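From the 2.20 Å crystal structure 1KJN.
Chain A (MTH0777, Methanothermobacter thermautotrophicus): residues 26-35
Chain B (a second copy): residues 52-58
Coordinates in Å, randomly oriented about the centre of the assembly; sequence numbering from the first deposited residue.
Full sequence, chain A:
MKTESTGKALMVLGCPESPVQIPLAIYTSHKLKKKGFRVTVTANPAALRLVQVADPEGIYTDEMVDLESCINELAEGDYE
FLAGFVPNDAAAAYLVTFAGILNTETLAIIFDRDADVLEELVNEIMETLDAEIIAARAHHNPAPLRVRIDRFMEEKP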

# COMPACT_ATOMS: atom_id res chain seq x y z
N ILE A 26 -3.55 -0.91 6.94
CA ILE A 26 -3.95 -2.30 6.85
C ILE A 26 -3.26 -3.11 7.95
O ILE A 26 -3.87 -4.01 8.53
CB ILE A 26 -3.58 -2.89 5.45
CG1 ILE A 26 -4.37 -2.18 4.34
CG2 ILE A 26 -3.84 -4.39 5.40
CD1 ILE A 26 -4.02 -2.69 2.94
N TYR A 27 -1.99 -2.79 8.23
CA TYR A 27 -1.22 -3.47 9.27
C TYR A 27 -1.87 -3.25 10.65
O TYR A 27 -2.03 -4.19 11.42
CB TYR A 27 0.22 -2.97 9.30
CG TYR A 27 1.08 -3.69 10.32
CD1 TYR A 27 1.31 -3.15 11.59
CD2 TYR A 27 1.65 -4.94 10.03
CE1 TYR A 27 2.08 -3.85 12.56
CE2 TYR A 27 2.42 -5.63 10.97
CZ TYR A 27 2.63 -5.09 12.23
OH TYR A 27 3.42 -5.76 13.14
N THR A 28 -2.24 -2.01 10.94
CA THR A 28 -2.86 -1.66 12.21
C THR A 28 -4.23 -2.32 12.32
O THR A 28 -4.56 -2.85 13.38
CB THR A 28 -3.00 -0.14 12.34
OG1 THR A 28 -1.73 0.46 12.06
CG2 THR A 28 -3.45 0.27 13.76
N SER A 29 -5.00 -2.34 11.23
CA SER A 29 -6.33 -2.96 11.26
C SER A 29 -6.24 -4.46 11.54
O SER A 29 -7.07 -5.03 12.25
CB SER A 29 -7.08 -2.72 9.95
OG SER A 29 -8.32 -3.43 9.94
N HIS A 30 -5.21 -5.09 10.98
CA HIS A 30 -4.99 -6.49 11.22
C HIS A 30 -4.65 -6.69 12.69
O HIS A 30 -5.08 -7.67 13.29
CB HIS A 30 -3.85 -7.02 10.36
CG HIS A 30 -3.46 -8.42 10.69
ND1 HIS A 30 -2.25 -8.73 11.29
CD2 HIS A 30 -4.09 -9.60 10.47
CE1 HIS A 30 -2.16 -10.04 11.42
NE2 HIS A 30 -3.26 -10.60 10.93
N LYS A 31 -3.86 -5.78 13.26
CA LYS A 31 -3.50 -5.90 14.67
C LYS A 31 -4.76 -5.84 15.53
O LYS A 31 -4.92 -6.61 16.47
CB LYS A 31 -2.56 -4.77 15.09
CG LYS A 31 -1.20 -4.84 14.44
CD LYS A 31 -0.40 -6.05 14.93
CE LYS A 31 0.30 -5.76 16.25
NZ LYS A 31 1.20 -6.89 16.63
N LEU A 32 -5.67 -4.93 15.18
CA LEU A 32 -6.90 -4.75 15.92
C LEU A 32 -7.82 -5.96 15.79
O LEU A 32 -8.43 -6.37 16.78
CB LEU A 32 -7.60 -3.45 15.48
CG LEU A 32 -6.90 -2.16 15.93
CD1 LEU A 32 -7.56 -0.93 15.34
CD2 LEU A 32 -6.89 -2.08 17.44
N LYS A 33 -7.90 -6.54 14.60
CA LYS A 33 -8.73 -7.72 14.36
C LYS A 33 -8.19 -8.92 15.13
O LYS A 33 -8.92 -9.84 15.46
CB LYS A 33 -8.81 -8.06 12.87
CG LYS A 33 -9.70 -7.10 12.07
CD LYS A 33 -9.63 -7.37 10.56
CE LYS A 33 -10.18 -8.75 10.18
NZ LYS A 33 -11.56 -9.00 10.71
N LYS A 34 -6.88 -8.90 15.35
CA LYS A 34 -6.18 -9.94 16.08
C LYS A 34 -6.66 -9.84 17.53
O LYS A 34 -6.70 -10.84 18.25
CB LYS A 34 -4.67 -9.69 16.00
CG LYS A 34 -3.80 -10.91 15.94
CD LYS A 34 -4.00 -11.69 14.65
CE LYS A 34 -3.11 -12.92 14.64
NZ LYS A 34 -3.57 -13.94 13.66
N LYS A 35 -7.01 -8.62 17.94
CA LYS A 35 -7.51 -8.40 19.30
C LYS A 35 -9.03 -8.60 19.43
O LYS A 35 -9.60 -8.35 20.50
CB LYS A 35 -7.13 -6.99 19.78
CG LYS A 35 -5.66 -6.78 20.08
CD LYS A 35 -5.41 -5.31 20.37
CE LYS A 35 -4.00 -5.04 20.84
NZ LYS A 35 -3.80 -5.57 22.21
N GLN B 52 5.28 -6.30 3.09
CA GLN B 52 5.14 -7.14 4.27
C GLN B 52 4.15 -6.59 5.29
O GLN B 52 3.39 -7.35 5.87
CB GLN B 52 6.50 -7.42 4.91
CG GLN B 52 7.34 -8.34 4.05
CD GLN B 52 8.69 -8.68 4.65
OE1 GLN B 52 8.82 -9.64 5.41
NE2 GLN B 52 9.71 -7.91 4.29
N VAL B 53 4.11 -5.28 5.45
CA VAL B 53 3.16 -4.70 6.40
C VAL B 53 1.74 -4.57 5.82
O VAL B 53 0.76 -4.62 6.57
CB VAL B 53 3.65 -3.33 6.96
CG1 VAL B 53 5.05 -3.47 7.57
CG2 VAL B 53 3.62 -2.28 5.88
N ALA B 54 1.64 -4.41 4.50
CA ALA B 54 0.33 -4.29 3.84
C ALA B 54 -0.37 -5.65 3.77
O ALA B 54 -1.59 -5.72 3.68
CB ALA B 54 0.47 -3.71 2.43
N ASP B 55 0.42 -6.72 3.80
CA ASP B 55 -0.08 -8.10 3.76
C ASP B 55 0.70 -8.81 4.87
O ASP B 55 1.52 -9.69 4.60
CB ASP B 55 0.25 -8.74 2.40
CG ASP B 55 -0.22 -10.20 2.28
OD1 ASP B 55 -1.03 -10.65 3.11
OD2 ASP B 55 0.20 -10.89 1.32
N PRO B 56 0.41 -8.48 6.14
CA PRO B 56 1.10 -9.08 7.29
C PRO B 56 1.13 -10.60 7.39
O PRO B 56 2.10 -11.15 7.91
CB PRO B 56 0.45 -8.40 8.49
CG PRO B 56 -0.92 -8.09 7.99
CD PRO B 56 -0.68 -7.61 6.59
N GLU B 57 0.10 -11.28 6.91
CA GLU B 57 0.07 -12.74 6.96
C GLU B 57 0.61 -13.45 5.70
O GLU B 57 0.64 -14.68 5.63
CB GLU B 57 -1.35 -13.25 7.28
CG GLU B 57 -1.83 -12.96 8.72
CD GLU B 57 -0.85 -13.43 9.80
OE1 GLU B 57 -0.11 -14.41 9.59
OE2 GLU B 57 -0.84 -12.80 10.88
N GLY B 58 1.01 -12.67 4.69
CA GLY B 58 1.56 -13.26 3.47
C GLY B 58 0.57 -14.11 2.71
O GLY B 58 0.88 -15.22 2.28

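Contact between two copies of MTH0777: a helix of chain A lies against the place where a helix of chain B ends and the chain turns. The chain A stretch is helical from its first residue, continuing a helix that begins earlier in the chain, with i to i+4 bonds such as A:His30 N to A:Ile26 O (3.0 Å) and A:Lys34 N to A:His30 O (3.0 Å). In chain B the helix runs through B:Ala54; B:Asp55 leaves helical phi/psi and opens a type I turn to B:Gly58, closed by B:Gly58 N to B:Asp55 O (3.0 Å). B:Gly58 has a positive phi, a conformation that glycine adopts easily. The backbones come nearest at the start of the chain A stretch, with CA atoms 5.6 Å apart for A:Ile26 and B:Ala54 and 5.4 Å for A:Tyr27 and B:Val53. No hydrogen bond crosses between the stretches; they meet mainly through packing, and together they bury 355 Å².

A:Ile26 points its CA-to-CB bond toward chain B, and its CG2 lies 3.1 Å from B:Ala54 O, a tight approach of a methyl group to a carbonyl. The CB of B:Ala54 points away, so it is backbone that A:Ile26 meets here. A:Tyr27 repeats the theme one residue on: its CB is 3.2 Å from B:Val53 O, which sits at the edge of the ring, near its plane. A:Tyr27 CD2 also makes apolar contacts, 4.0 Å from B:Val53 CB and 4.0 Å from B:Pro56 CB, so the ring touches both the last helical turn and the loop beyond it. Its hydroxyl is hydrogen-bonded elsewhere in the structure.

A:Thr28 and A:Ser29 make no contact, and the next meeting comes at A:His30, one helical turn after A:Ile26. Here B:Pro56 CG lies over one face of the imidazole, 3.9 Å from the ring centroid and 26° off the normal, a CH-pi contact; the closest pair is A:His30 ND1 to B:Pro56 CG at 3.6 Å. B:Glu57 approaches the same ring at its edge, with OE2 3.1 Å from A:His30 CE1. A:His30 NE2 is 3.3 Å from B:Glu57 OE2, but the angle is too poor for a hydrogen bond.

A:Lys31, A:Leu32 and A:Lys33 make no contact with the chain B stretch. A:Lys34, a turn beyond A:His30, brings its NZ to 4.1 Å from B:Glu57 OE2, beyond salt-bridge range, leaving a longer-range attraction between opposite charges at the exposed end of the contact. A:Lys35 takes no part.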